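Local coordinates for protein MGS-M4 (Unidentified, PDB 4Q3M) that probably reduces carbonyl compounds with a nicotinamide cofactor, as a TIM-barrel aldo-keto reductase whose substrate is unknown, at residues 25-31 and 53-58; 18-22 and 47-51; 180-186 and 224-229; 102-106 and 117-121. One frame throughout, in Å; residues are numbered along the deposited sequence.

Interaction 1: residues 25-31 and 53-58; sequences NDAYNAV and EVGRAI
Two neighbouring outer helices of the (beta/alpha)8, or TIM, barrel meet here, 26-37 through residues 26-31 and 51-59 through residues 53-58. The axes of these short segments approach to 8.1 Å and run roughly the same way, 36° apart with a signed crossing angle of -36°; the nearest CA atoms are those of Tyr-28 and Glu-53, 4.8 Å apart. Asn-25, at phi/psi 63/0, takes the N-cap position of the first helix.

Polar contact comes from Glu-53, whose m, t side chain reaches over the start of that helix. Glu-53 OE2 accepts a nearly linear hydrogen bond from Asn-25 N (3.0 Å, 177°), while Glu-53 OE1 takes a weak one from Tyr-28 N (3.4 Å, 137°), so one carboxylate meets the amide of the N-cap residue and one amide of the first turn.

Apolar packing fills the rest. Val-31 (chi1 t) sets CG2 3.9 Å from Val-54 CG2 and CG1 3.7 Å from Ala-57 CB, and both valines also rest on Ile-42 of strand 41-43, which places this layer against the barrel wall. Nearer the surface, the ring of Tyr-28 (chi1 t) lies along the second helix, its CD1 3.5 Å from Ala-57 CB and its CE1 4.1 Å from Arg-56 C.

Interaction 2: residues 18-22 and 47-51; sequences GTFRS and IYGNE
This is a loop-to-loop contact, partly buried, between the segments that leave strands 17-18 and 41-43 and lead into the helices that follow them. Residues 18-21 are extended, from Gly-18 (-90/138) to Arg-21 (-62/96), while Ile-47 and Tyr-48 have helical angles and Gly-49 turns at 64/33. The nearest CA pair is Arg-21 and Tyr-48, 4.2 Å apart. Arg-21 stretches out (t, t, t) so that NH1 donates to Ile-47 O at 3.0 Å, with CG 3.2 Å from Tyr-48 O. An ideal CB on Gly-49 would clash with that NH1. These beta-to-alpha loops lie at the C-terminal mouth of the TIM barrel, where aldo-keto reductases hold their active site; Tyr-48, with Asp-43 and His-106 close by, is placed consistently with the tyrosine of the family's catalytic tetrad. The Tyr-48 ring (chi1 m) presents one face to Thr-19 O, which lies 3.1 Å from Tyr-48 CE2. Thr-19 OG1 is hydrogen-bonded to Asp-43 O, and Asn-50 OD1 to Thr-44 OG1, while Asn-50 ND2 stands 3.4 Å from Thr-19 OG1.

Interaction 3: residues 180-186 and 224-229; sequences QLEAYAP and EIVVIP
Strands 180-184 and 226-227, the seventh and eighth of the TIM barrel, pair in parallel here. Glu-182 is bridged to Val-226 (CA-CA 4.6 Å) and Ala-183 to Val-227 (4.9 Å). Ala-183 straddles Val-227 in the parallel manner: its N donates to Val-226 O (2.7 Å, 176°) and its O accepts from Ile-228 N (3.3 Å). Upstream, Val-226 N makes a weak hydrogen bond to Leu-181 O (3.4 Å, 141°). Gln-180 (chi1 t, chi2 p) extends the ladder with its side chain, NE2 donating to Glu-224 O at 3.1 Å and to Leu-181 O at 3.0 Å.

Glu-182 and Val-226 point into the barrel, with Glu-182 OE2 3.6 Å from Val-226 CG1 and 3.7 Å from Ile-228 CD1; Glu-182 OE1 is hydrogen-bonded to Gln-158. On the outer face, Ala-183 CB meets Ile-225 CG2 (3.8 Å) and Pro-186 CB meets Val-227 CG2 (3.6 Å). A sulfate ion, probably from the crystallisation liquor, lies about 3 Å from the side chain of Pro-186.

Glu-224, at positive phi (55/40), is the C-prime residue of the Schellman motif ending helix 212-222. That helix packs on the outside, Leu-220 touching Ala-183, Pro-186 and Val-227, whereas the inward residues Glu-182, Val-226 and Ile-228 touch His-41 of strand 41-43, and strand 156-160 hydrogen-bonds to the other edge of 180-184.

Interaction 4: residues 102-106 and 117-121; sequences LYLIH and TYRAF
Phe-121, Ile-105 and Tyr-103 bury the most surface where strand 102-105 packs under helix 111-126. The strand and helix 117-121 run antiparallel (173° between directions), their axes 9.7 Å apart, as expected for consecutive elements of a beta-alpha-beta unit in a TIM barrel. From the helix, Phe-121 (chi1 m, chi2 26°) points toward the strand and wedges between the two strand residues: CE1 lies 3.4 Å from Tyr-103 CE2 and CE2 lies 3.5 Å from Ile-105 CG1. Its ring meets that of Tyr-103 (chi1 t) obliquely, centroids 4.7 Å apart and planes at 37°, while the edge of the Phe-121 ring touches the backbone, Phe-121 CE2 lying 3.6 Å from Leu-104 C. Ile-105 (m, t) extends CD1 to 3.8 Å from Thr-117 CG2, one turn back along the helix, and to 4.2 Å from Tyr-118 CD1. Contact between the segments is thus carried by packing. Around it, Tyr-103 meets Phe-88 of helix 81-94 edge-to-face, Phe-121 also touches Thr-84 of that helix, and Ile-133 of strand 133-136 lies against both Tyr-118 and Phe-121.

From the N terminus, interaction 2 opens first, at 18-22, and interaction 1 at 25-31; their partners, 47-51 and 53-58, follow in the same order, so the two contacts cross and jointly tie the first two beta-alpha units. They touch through Ala-27 CB and Asn-50 CB, 3.8 Å apart. Interaction 4 then closes a short loop from 102 to 121, and interaction 3 a longer one from 180 to 229, both in series with the rest. At the C-terminal mouth of the barrel, Ile-47 CG2 lies 3.6 Å from His-106 CE1, linking interactions 2 and 4. Gly-18 N and Pro-229 O, 2.9 Å apart in a probable hydrogen bond, join interaction 2 to interaction 3 where the last strand meets the first.

Interaction 1: residues 25-31 and 53-58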
loop_
_atom_site.group_PDB
_atom_site.type_symbol
_atom_site.label_atom_id
_atom_site.label_comp_id
_atom_site.label_asym_id
_atom_site.label_seq_id
_atom_site.Cartn_x
_atom_site.Cartn_y
_atom_site.Cartn_z
ATOM N N ASN A 25 27.170 -19.732 4.970
ATOM C CA ASN A 25 26.708 -21.111 5.161
ATOM C C ASN A 25 25.422 -21.260 5.980
ATOM O O ASN A 25 24.942 -22.374 6.191
ATOM C CB ASN A 25 27.821 -21.946 5.800
ATOM C CG ASN A 25 29.059 -22.027 4.927
ATOM O OD1 ASN A 25 28.970 -21.964 3.700
ATOM N ND2 ASN A 25 30.221 -22.162 5.555
ATOM N N ASP A 26 24.863 -20.143 6.434
ATOM C CA ASP A 26 23.578 -20.173 7.118
ATOM C C ASP A 26 22.465 -20.383 6.100
ATOM O O ASP A 26 21.443 -20.997 6.400
ATOM C CB ASP A 26 23.348 -18.887 7.913
ATOM C CG ASP A 26 24.241 -18.789 9.135
ATOM O OD1 ASP A 26 23.818 -19.244 10.220
ATOM O OD2 ASP A 26 25.364 -18.257 9.013
ATOM N N ALA A 27 22.678 -19.871 4.893
ATOM C CA ALA A 27 21.750 -20.093 3.791
ATOM C C ALA A 27 21.927 -21.500 3.238
ATOM O O ALA A 27 20.958 -22.160 2.869
ATOM C CB ALA A 27 21.958 -19.060 2.699
ATOM N N TYR A 28 23.178 -21.949 3.186
ATOM C CA TYR A 28 23.502 -23.289 2.709
ATOM C C TYR A 28 22.884 -24.361 3.602
ATOM O O TYR A 28 22.232 -25.285 3.115
ATOM C CB TYR A 28 25.020 -23.478 2.636
ATOM C CG TYR A 28 25.452 -24.908 2.394
ATOM C CD1 TYR A 28 25.488 -25.435 1.109
ATOM C CD2 TYR A 28 25.828 -25.730 3.449
ATOM C CE1 TYR A 28 25.881 -26.741 0.884
ATOM C CE2 TYR A 28 26.222 -27.037 3.234
ATOM C CZ TYR A 28 26.247 -27.537 1.950
ATOM O OH TYR A 28 26.639 -28.837 1.730
ATOM N N ASN A 29 23.098 -24.230 4.907
ATOM C CA ASN A 29 22.585 -25.197 5.871
ATOM C C ASN A 29 21.062 -25.253 5.883
ATOM O O ASN A 29 20.476 -26.332 5.959
ATOM C CB ASN A 29 23.098 -24.874 7.276
ATOM C CG ASN A 29 24.581 -25.143 7.432
ATOM O OD1 ASN A 29 25.141 -26.008 6.759
ATOM N ND2 ASN A 29 25.226 -24.401 8.325
ATOM N N ALA A 30 20.431 -24.086 5.805
ATOM C CA ALA A 30 18.977 -23.988 5.859
ATOM C C ALA A 30 18.312 -24.729 4.703
ATOM O O ALA A 30 17.319 -25.431 4.899
ATOM C CB ALA A 30 18.549 -22.527 5.865
ATOM N N VAL A 31 18.865 -24.569 3.505
ATOM C CA VAL A 31 18.316 -25.202 2.310
ATOM C C VAL A 31 18.280 -26.723 2.438
ATOM O O VAL A 31 17.251 -27.349 2.186
ATOM C CB VAL A 31 19.118 -24.819 1.048
ATOM C CG1 VAL A 31 18.723 -25.699 -0.128
ATOM C CG2 VAL A 31 18.906 -23.351 0.711
ATOM N N GLU A 53 25.243 -20.251 -2.435
ATOM C CA GLU A 53 25.096 -21.225 -1.358
ATOM C C GLU A 53 23.844 -22.079 -1.528
ATOM O O GLU A 53 23.843 -23.263 -1.187
ATOM C CB GLU A 53 25.063 -20.521 -0.001
ATOM C CG GLU A 53 26.363 -19.826 0.369
ATOM C CD GLU A 53 26.343 -19.263 1.776
ATOM O OE1 GLU A 53 25.309 -19.411 2.462
ATOM O OE2 GLU A 53 27.360 -18.673 2.195
ATOM N N VAL A 54 22.781 -21.477 -2.051
ATOM C CA VAL A 54 21.541 -22.202 -2.304
ATOM C C VAL A 54 21.744 -23.244 -3.399
ATOM O O VAL A 54 21.330 -24.396 -3.257
ATOM C CB VAL A 54 20.396 -21.247 -2.706
ATOM C CG1 VAL A 54 19.211 -22.028 -3.256
ATOM C CG2 VAL A 54 19.973 -20.394 -1.520
ATOM N N GLY A 55 22.397 -22.836 -4.481
ATOM C CA GLY A 55 22.622 -23.710 -5.619
ATOM C C GLY A 55 23.487 -24.918 -5.317
ATOM O O GLY A 55 23.265 -25.997 -5.865
ATOM N N ARG A 56 24.476 -24.740 -4.447
ATOM C CA ARG A 56 25.382 -25.829 -4.095
ATOM C C ARG A 56 24.747 -26.783 -3.090
ATOM O O ARG A 56 25.074 -27.969 -3.057
ATOM C CB ARG A 56 26.696 -25.276 -3.539
ATOM C CG ARG A 56 27.560 -24.595 -4.585
ATOM C CD ARG A 56 28.874 -24.111 -3.996
ATOM N NE ARG A 56 29.681 -23.405 -4.987
ATOM C CZ ARG A 56 29.498 -22.133 -5.323
ATOM N NH1 ARG A 56 28.535 -21.432 -4.747
ATOM N NH2 ARG A 56 30.275 -21.563 -6.234
ATOM N N ALA A 57 23.838 -26.261 -2.273
ATOM C CA ALA A 57 23.110 -27.088 -1.319
ATOM C C ALA A 57 22.161 -28.029 -2.052
ATOM O O ALA A 57 21.870 -29.129 -1.582
ATOM C CB ALA A 57 22.347 -26.220 -0.333
ATOM N N ILE A 58 21.685 -27.583 -3.210
ATOM C CA ILE A 58 20.791 -28.381 -4.038
ATOM C C ILE A 58 21.548 -29.525 -4.711
ATOM O O ILE A 58 21.035 -30.641 -4.816
ATOM C CB ILE A 58 20.098 -27.507 -5.106
ATOM C CG1 ILE A 58 19.206 -26.464 -4.431
ATOM C CG2 ILE A 58 19.276 -28.361 -6.057
ATOM C CD1 ILE A 58 18.536 -25.512 -5.395
#

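Interaction 2: residues 18-22 and 47-51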
loop_
_atom_site.group_PDB
_atom_site.type_symbol
_atom_site.label_atom_id
_atom_site.label_comp_id
_atom_site.label_asym_id
_atom_site.label_seq_id
_atom_site.Cartn_x
_atom_site.Cartn_y
_atom_site.Cartn_z
ATOM N N GLY A 18 11.844 -20.032 2.493
ATOM C CA GLY A 18 12.234 -18.667 2.201
ATOM C C GLY A 18 13.667 -18.423 2.629
ATOM O O GLY A 18 14.091 -18.872 3.694
ATOM N N THR A 19 14.420 -17.719 1.791
ATOM C CA THR A 19 15.810 -17.404 2.100
ATOM C C THR A 19 16.013 -15.897 2.181
ATOM O O THR A 19 15.624 -15.164 1.275
ATOM C CB THR A 19 16.772 -17.988 1.049
ATOM O OG1 THR A 19 16.558 -17.342 -0.213
ATOM C CG2 THR A 19 16.553 -19.486 0.893
ATOM N N PHE A 20 16.617 -15.437 3.271
ATOM C CA PHE A 20 16.926 -14.021 3.420
ATOM C C PHE A 20 18.434 -13.802 3.419
ATOM O O PHE A 20 19.202 -14.712 3.733
ATOM C CB PHE A 20 16.298 -13.457 4.700
ATOM C CG PHE A 20 16.755 -14.138 5.960
ATOM C CD1 PHE A 20 17.883 -13.698 6.634
ATOM C CD2 PHE A 20 16.048 -15.212 6.478
ATOM C CE1 PHE A 20 18.302 -14.320 7.795
ATOM C CE2 PHE A 20 16.463 -15.838 7.639
ATOM C CZ PHE A 20 17.591 -15.390 8.299
ATOM N N ARG A 21 18.849 -12.590 3.060
ATOM C CA ARG A 21 20.266 -12.247 2.991
ATOM C C ARG A 21 20.942 -12.380 4.354
ATOM O O ARG A 21 20.894 -11.463 5.174
ATOM C CB ARG A 21 20.442 -10.826 2.451
ATOM C CG ARG A 21 21.890 -10.382 2.319
ATOM C CD ARG A 21 21.998 -9.039 1.615
ATOM N NE ARG A 21 23.386 -8.679 1.343
ATOM C CZ ARG A 21 24.038 -9.001 0.231
ATOM N NH1 ARG A 21 23.427 -9.693 -0.722
ATOM N NH2 ARG A 21 25.301 -8.632 0.068
ATOM N N SER A 22 21.570 -13.529 4.587
ATOM C CA SER A 22 22.242 -13.785 5.855
ATOM C C SER A 22 23.738 -14.020 5.665
ATOM O O SER A 22 24.321 -13.613 4.658
ATOM C CB SER A 22 21.608 -14.984 6.566
ATOM O OG SER A 22 22.195 -15.199 7.838
ATOM N N ILE A 47 19.362 -10.256 -4.866
ATOM C CA ILE A 47 19.638 -9.265 -3.833
ATOM C C ILE A 47 19.979 -9.933 -2.501
ATOM O O ILE A 47 20.610 -9.325 -1.635
ATOM C CB ILE A 47 18.445 -8.298 -3.647
ATOM C CG1 ILE A 47 18.897 -7.007 -2.958
ATOM C CG2 ILE A 47 17.305 -8.970 -2.893
ATOM C CD1 ILE A 47 19.969 -6.257 -3.717
ATOM N N TYR A 48 19.573 -11.190 -2.348
ATOM C CA TYR A 48 19.872 -11.943 -1.135
ATOM C C TYR A 48 21.344 -12.332 -1.102
ATOM O O TYR A 48 21.927 -12.501 -0.032
ATOM C CB TYR A 48 18.995 -13.195 -1.039
ATOM C CG TYR A 48 17.509 -12.916 -1.006
ATOM C CD1 TYR A 48 17.020 -11.690 -0.573
ATOM C CD2 TYR A 48 16.595 -13.880 -1.407
ATOM C CE1 TYR A 48 15.662 -11.432 -0.544
ATOM C CE2 TYR A 48 15.235 -13.632 -1.381
ATOM C CZ TYR A 48 14.774 -12.408 -0.949
ATOM O OH TYR A 48 13.421 -12.157 -0.922
ATOM N N GLY A 49 21.937 -12.472 -2.282
ATOM C CA GLY A 49 23.339 -12.828 -2.397
ATOM C C GLY A 49 23.647 -14.208 -1.849
ATOM O O GLY A 49 24.730 -14.443 -1.316
ATOM N N ASN A 50 22.689 -15.122 -1.975
ATOM C CA ASN A 50 22.886 -16.490 -1.509
ATOM C C ASN A 50 22.631 -17.522 -2.604
ATOM O O ASN A 50 22.557 -18.718 -2.329
ATOM C CB ASN A 50 21.994 -16.779 -0.295
ATOM C CG ASN A 50 20.515 -16.553 -0.576
ATOM O OD1 ASN A 50 20.065 -16.591 -1.722
ATOM N ND2 ASN A 50 19.747 -16.322 0.483
ATOM N N GLU A 51 22.498 -17.048 -3.840
ATOM C CA GLU A 51 22.272 -17.923 -4.988
ATOM C C GLU A 51 23.376 -18.965 -5.116
ATOM O O GLU A 51 23.149 -20.075 -5.599
ATOM C CB GLU A 51 22.176 -17.105 -6.277
ATOM C CG GLU A 51 20.941 -16.230 -6.371
ATOM C CD GLU A 51 20.943 -15.356 -7.610
ATOM O OE1 GLU A 51 22.014 -14.812 -7.953
ATOM O OE2 GLU A 51 19.875 -15.217 -8.243
#

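Interaction 3: residues 180-186 and 224-229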
loop_
_atom_site.group_PDB
_atom_site.type_symbol
_atom_site.label_atom_id
_atom_site.label_comp_id
_atom_site.label_asym_id
_atom_site.label_seq_id
_atom_site.Cartn_x
_atom_site.Cartn_y
_atom_site.Cartn_z
ATOM N N GLN A 180 -1.319 -16.993 -9.926
ATOM C CA GLN A 180 -1.123 -17.636 -8.635
ATOM C C GLN A 180 -0.487 -16.673 -7.645
ATOM O O GLN A 180 0.678 -16.302 -7.788
ATOM C CB GLN A 180 -0.258 -18.889 -8.773
ATOM C CG GLN A 180 0.090 -19.542 -7.442
ATOM C CD GLN A 180 -1.131 -20.075 -6.716
ATOM O OE1 GLN A 180 -2.009 -20.687 -7.322
ATOM N NE2 GLN A 180 -1.192 -19.842 -5.410
ATOM N N LEU A 181 -1.256 -16.265 -6.642
ATOM C CA LEU A 181 -0.730 -15.387 -5.609
ATOM C C LEU A 181 0.195 -16.165 -4.682
ATOM O O LEU A 181 -0.147 -17.250 -4.211
ATOM C CB LEU A 181 -1.864 -14.741 -4.812
ATOM C CG LEU A 181 -1.449 -13.588 -3.895
ATOM C CD1 LEU A 181 -2.372 -12.396 -4.081
ATOM C CD2 LEU A 181 -1.438 -14.034 -2.442
ATOM N N GLU A 182 1.374 -15.606 -4.436
ATOM C CA GLU A 182 2.345 -16.222 -3.546
ATOM C C GLU A 182 2.604 -15.302 -2.361
ATOM O O GLU A 182 2.777 -14.095 -2.529
ATOM C CB GLU A 182 3.645 -16.528 -4.292
ATOM C CG GLU A 182 4.646 -17.346 -3.496
ATOM C CD GLU A 182 5.905 -17.650 -4.284
ATOM O OE1 GLU A 182 6.181 -16.929 -5.267
ATOM O OE2 GLU A 182 6.618 -18.609 -3.924
ATOM N N ALA A 183 2.625 -15.871 -1.163
ATOM C CA ALA A 183 2.761 -15.075 0.048
ATOM C C ALA A 183 4.169 -15.138 0.621
ATOM O O ALA A 183 4.637 -16.207 1.014
ATOM C CB ALA A 183 1.754 -15.534 1.092
ATOM N N TYR A 184 4.848 -13.994 0.665
ATOM C CA TYR A 184 6.087 -13.904 1.422
ATOM C C TYR A 184 5.792 -13.169 2.723
ATOM O O TYR A 184 4.733 -12.554 2.867
ATOM C CB TYR A 184 7.207 -13.221 0.618
ATOM C CG TYR A 184 7.146 -11.707 0.503
ATOM C CD1 TYR A 184 7.604 -10.888 1.532
ATOM C CD2 TYR A 184 6.680 -11.099 -0.656
ATOM C CE1 TYR A 184 7.565 -9.511 1.424
ATOM C CE2 TYR A 184 6.642 -9.721 -0.774
ATOM C CZ TYR A 184 7.084 -8.932 0.268
ATOM O OH TYR A 184 7.047 -7.560 0.154
ATOM N N ALA A 185 6.734 -13.238 3.659
ATOM C CA ALA A 185 6.511 -12.808 5.038
ATOM C C ALA A 185 5.211 -13.375 5.621
ATOM O O ALA A 185 4.387 -12.622 6.143
ATOM C CB ALA A 185 6.505 -11.286 5.123
ATOM N N PRO A 186 5.020 -14.705 5.545
ATOM C CA PRO A 186 3.762 -15.253 6.059
ATOM C C PRO A 186 3.712 -15.243 7.584
ATOM O O PRO A 186 2.632 -15.342 8.166
ATOM C CB PRO A 186 3.762 -16.681 5.523
ATOM C CG PRO A 186 5.198 -17.036 5.443
ATOM C CD PRO A 186 5.924 -15.772 5.072
ATOM N N GLU A 224 -5.515 -21.669 -0.867
ATOM C CA GLU A 224 -4.829 -22.043 -2.105
ATOM C C GLU A 224 -3.761 -21.021 -2.492
ATOM O O GLU A 224 -3.597 -20.690 -3.666
ATOM C CB GLU A 224 -5.835 -22.218 -3.245
ATOM C CG GLU A 224 -6.821 -23.355 -3.026
ATOM C CD GLU A 224 -7.786 -23.529 -4.182
ATOM O OE1 GLU A 224 -7.972 -22.565 -4.955
ATOM O OE2 GLU A 224 -8.358 -24.631 -4.320
ATOM N N ILE A 225 -3.040 -20.525 -1.490
ATOM C CA ILE A 225 -1.967 -19.564 -1.708
ATOM C C ILE A 225 -0.607 -20.195 -1.428
ATOM O O ILE A 225 -0.407 -20.815 -0.382
ATOM C CB ILE A 225 -2.139 -18.313 -0.820
ATOM C CG1 ILE A 225 -3.401 -17.545 -1.214
ATOM C CG2 ILE A 225 -0.916 -17.410 -0.915
ATOM C CD1 ILE A 225 -3.624 -16.283 -0.406
ATOM N N VAL A 226 0.323 -20.043 -2.368
ATOM C CA VAL A 226 1.681 -20.537 -2.180
ATOM C C VAL A 226 2.372 -19.756 -1.067
ATOM O O VAL A 226 2.377 -18.524 -1.073
ATOM C CB VAL A 226 2.507 -20.434 -3.476
ATOM C CG1 VAL A 226 3.926 -20.932 -3.242
ATOM C CG2 VAL A 226 1.840 -21.220 -4.594
ATOM N N VAL A 227 2.949 -20.476 -0.110
ATOM C CA VAL A 227 3.558 -19.849 1.058
ATOM C C VAL A 227 5.040 -20.213 1.183
ATOM O O VAL A 227 5.428 -21.363 0.980
ATOM C CB VAL A 227 2.805 -20.248 2.349
ATOM C CG1 VAL A 227 2.701 -21.759 2.465
ATOM C CG2 VAL A 227 3.474 -19.657 3.576
ATOM N N ILE A 228 5.864 -19.220 1.507
ATOM C CA ILE A 228 7.303 -19.429 1.632
ATOM C C ILE A 228 7.882 -18.789 2.896
ATOM O O ILE A 228 8.480 -17.716 2.838
ATOM C CB ILE A 228 8.052 -18.878 0.402
ATOM C CG1 ILE A 228 7.431 -17.555 -0.053
ATOM C CG2 ILE A 228 8.014 -19.883 -0.737
ATOM C CD1 ILE A 228 8.236 -16.831 -1.106
ATOM N N PRO A 229 7.710 -19.455 4.048
ATOM C CA PRO A 229 8.257 -18.933 5.306
ATOM C C PRO A 229 9.782 -18.975 5.346
ATOM O O PRO A 229 10.384 -19.996 5.011
ATOM C CB PRO A 229 7.654 -19.862 6.365
ATOM C CG PRO A 229 7.352 -21.123 5.634
ATOM C CD PRO A 229 6.959 -20.707 4.247
#

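Interaction 4: residues 102-106 and 117-121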
loop_
_atom_site.group_PDB
_atom_site.type_symbol
_atom_site.label_atom_id
_atom_site.label_comp_id
_atom_site.label_asym_id
_atom_site.label_seq_id
_atom_site.Cartn_x
_atom_site.Cartn_y
_atom_site.Cartn_z
ATOM N N LEU A 102 11.059 -20.797 -11.682
ATOM C CA LEU A 102 10.283 -19.563 -11.661
ATOM C C LEU A 102 11.185 -18.335 -11.572
ATOM O O LEU A 102 12.120 -18.296 -10.774
ATOM C CB LEU A 102 9.294 -19.577 -10.493
ATOM C CG LEU A 102 8.395 -18.353 -10.302
ATOM C CD1 LEU A 102 7.562 -18.087 -11.546
ATOM C CD2 LEU A 102 7.501 -18.535 -9.085
ATOM N N TYR A 103 10.898 -17.337 -12.401
ATOM C CA TYR A 103 11.658 -16.092 -12.395
ATOM C C TYR A 103 10.710 -14.910 -12.222
ATOM O O TYR A 103 9.744 -14.764 -12.970
ATOM C CB TYR A 103 12.470 -15.953 -13.684
ATOM C CG TYR A 103 13.654 -15.019 -13.573
ATOM C CD1 TYR A 103 14.496 -15.061 -12.470
ATOM C CD2 TYR A 103 13.945 -14.111 -14.582
ATOM C CE1 TYR A 103 15.584 -14.214 -12.367
ATOM C CE2 TYR A 103 15.032 -13.260 -14.488
ATOM C CZ TYR A 103 15.849 -13.316 -13.379
ATOM O OH TYR A 103 16.931 -12.472 -13.280
ATOM N N LEU A 104 10.987 -14.069 -11.231
ATOM C CA LEU A 104 10.082 -12.979 -10.881
ATOM C C LEU A 104 10.725 -11.602 -11.004
ATOM O O LEU A 104 11.925 -11.442 -10.782
ATOM C CB LEU A 104 9.564 -13.160 -9.450
ATOM C CG LEU A 104 8.873 -14.472 -9.079
ATOM C CD1 LEU A 104 8.533 -14.485 -7.596
ATOM C CD2 LEU A 104 7.623 -14.681 -9.914
ATOM N N ILE A 105 9.912 -10.612 -11.360
ATOM C CA ILE A 105 10.308 -9.215 -11.238
ATOM C C ILE A 105 10.095 -8.805 -9.786
ATOM O O ILE A 105 8.974 -8.861 -9.281
ATOM C CB ILE A 105 9.502 -8.296 -12.176
ATOM C CG1 ILE A 105 9.594 -8.792 -13.622
ATOM C CG2 ILE A 105 9.994 -6.861 -12.068
ATOM C CD1 ILE A 105 8.816 -7.948 -14.612
ATOM N N HIS A 106 11.172 -8.404 -9.117
ATOM C CA HIS A 106 11.149 -8.211 -7.669
ATOM C C HIS A 106 10.257 -7.048 -7.232
ATOM O O HIS A 106 9.470 -7.183 -6.295
ATOM C CB HIS A 106 12.572 -7.998 -7.149
ATOM C CG HIS A 106 12.776 -8.462 -5.740
ATOM N ND1 HIS A 106 13.986 -8.941 -5.284
ATOM C CD2 HIS A 106 11.926 -8.525 -4.689
ATOM C CE1 HIS A 106 13.871 -9.278 -4.012
ATOM N NE2 HIS A 106 12.632 -9.035 -3.626
ATOM N N THR A 117 11.422 -5.506 -19.173
ATOM C CA THR A 117 11.945 -6.616 -18.392
ATOM C C THR A 117 11.215 -7.916 -18.686
ATOM O O THR A 117 11.830 -8.974 -18.826
ATOM C CB THR A 117 11.840 -6.324 -16.892
ATOM O OG1 THR A 117 12.628 -5.170 -16.567
ATOM C CG2 THR A 117 12.281 -7.517 -16.096
ATOM N N TYR A 118 9.894 -7.828 -18.773
ATOM C CA TYR A 118 9.065 -9.005 -18.969
ATOM C C TYR A 118 9.239 -9.584 -20.370
ATOM O O TYR A 118 9.137 -10.796 -20.563
ATOM C CB TYR A 118 7.599 -8.667 -18.711
ATOM C CG TYR A 118 6.739 -9.876 -18.446
ATOM C CD1 TYR A 118 6.686 -10.448 -17.182
ATOM C CD2 TYR A 118 5.984 -10.447 -19.458
ATOM C CE1 TYR A 118 5.901 -11.556 -16.934
ATOM C CE2 TYR A 118 5.196 -11.553 -19.221
ATOM C CZ TYR A 118 5.158 -12.104 -17.957
ATOM O OH TYR A 118 4.374 -13.207 -17.717
ATOM N N ARG A 119 9.498 -8.715 -21.343
ATOM C CA ARG A 119 9.790 -9.158 -22.702
ATOM C C ARG A 119 11.019 -10.056 -22.705
ATOM O O ARG A 119 11.099 -11.018 -23.469
ATOM C CB ARG A 119 10.007 -7.964 -23.633
ATOM C CG ARG A 119 8.729 -7.270 -24.077
ATOM C CD ARG A 119 7.948 -8.121 -25.064
ATOM N NE ARG A 119 6.748 -7.439 -25.541
ATOM C CZ ARG A 119 5.537 -7.604 -25.020
ATOM N NH1 ARG A 119 5.359 -8.433 -24.000
ATOM N NH2 ARG A 119 4.503 -6.939 -25.517
ATOM N N ALA A 120 11.975 -9.735 -21.837
ATOM C CA ALA A 120 13.163 -10.559 -21.672
ATOM C C ALA A 120 12.805 -11.873 -20.987
ATOM O O ALA A 120 13.352 -12.923 -21.326
ATOM C CB ALA A 120 14.223 -9.814 -20.881
ATOM N N PHE A 121 11.887 -11.810 -20.025
ATOM C CA PHE A 121 11.374 -13.013 -19.375
ATOM C C PHE A 121 10.727 -13.924 -20.412
ATOM O O PHE A 121 10.919 -15.140 -20.395
ATOM C CB PHE A 121 10.351 -12.674 -18.285
ATOM C CG PHE A 121 10.955 -12.190 -16.994
ATOM C CD1 PHE A 121 12.198 -11.580 -16.963
ATOM C CD2 PHE A 121 10.270 -12.355 -15.800
ATOM C CE1 PHE A 121 12.737 -11.136 -15.770
ATOM C CE2 PHE A 121 10.808 -11.918 -14.605
ATOM C CZ PHE A 121 12.043 -11.307 -14.592
#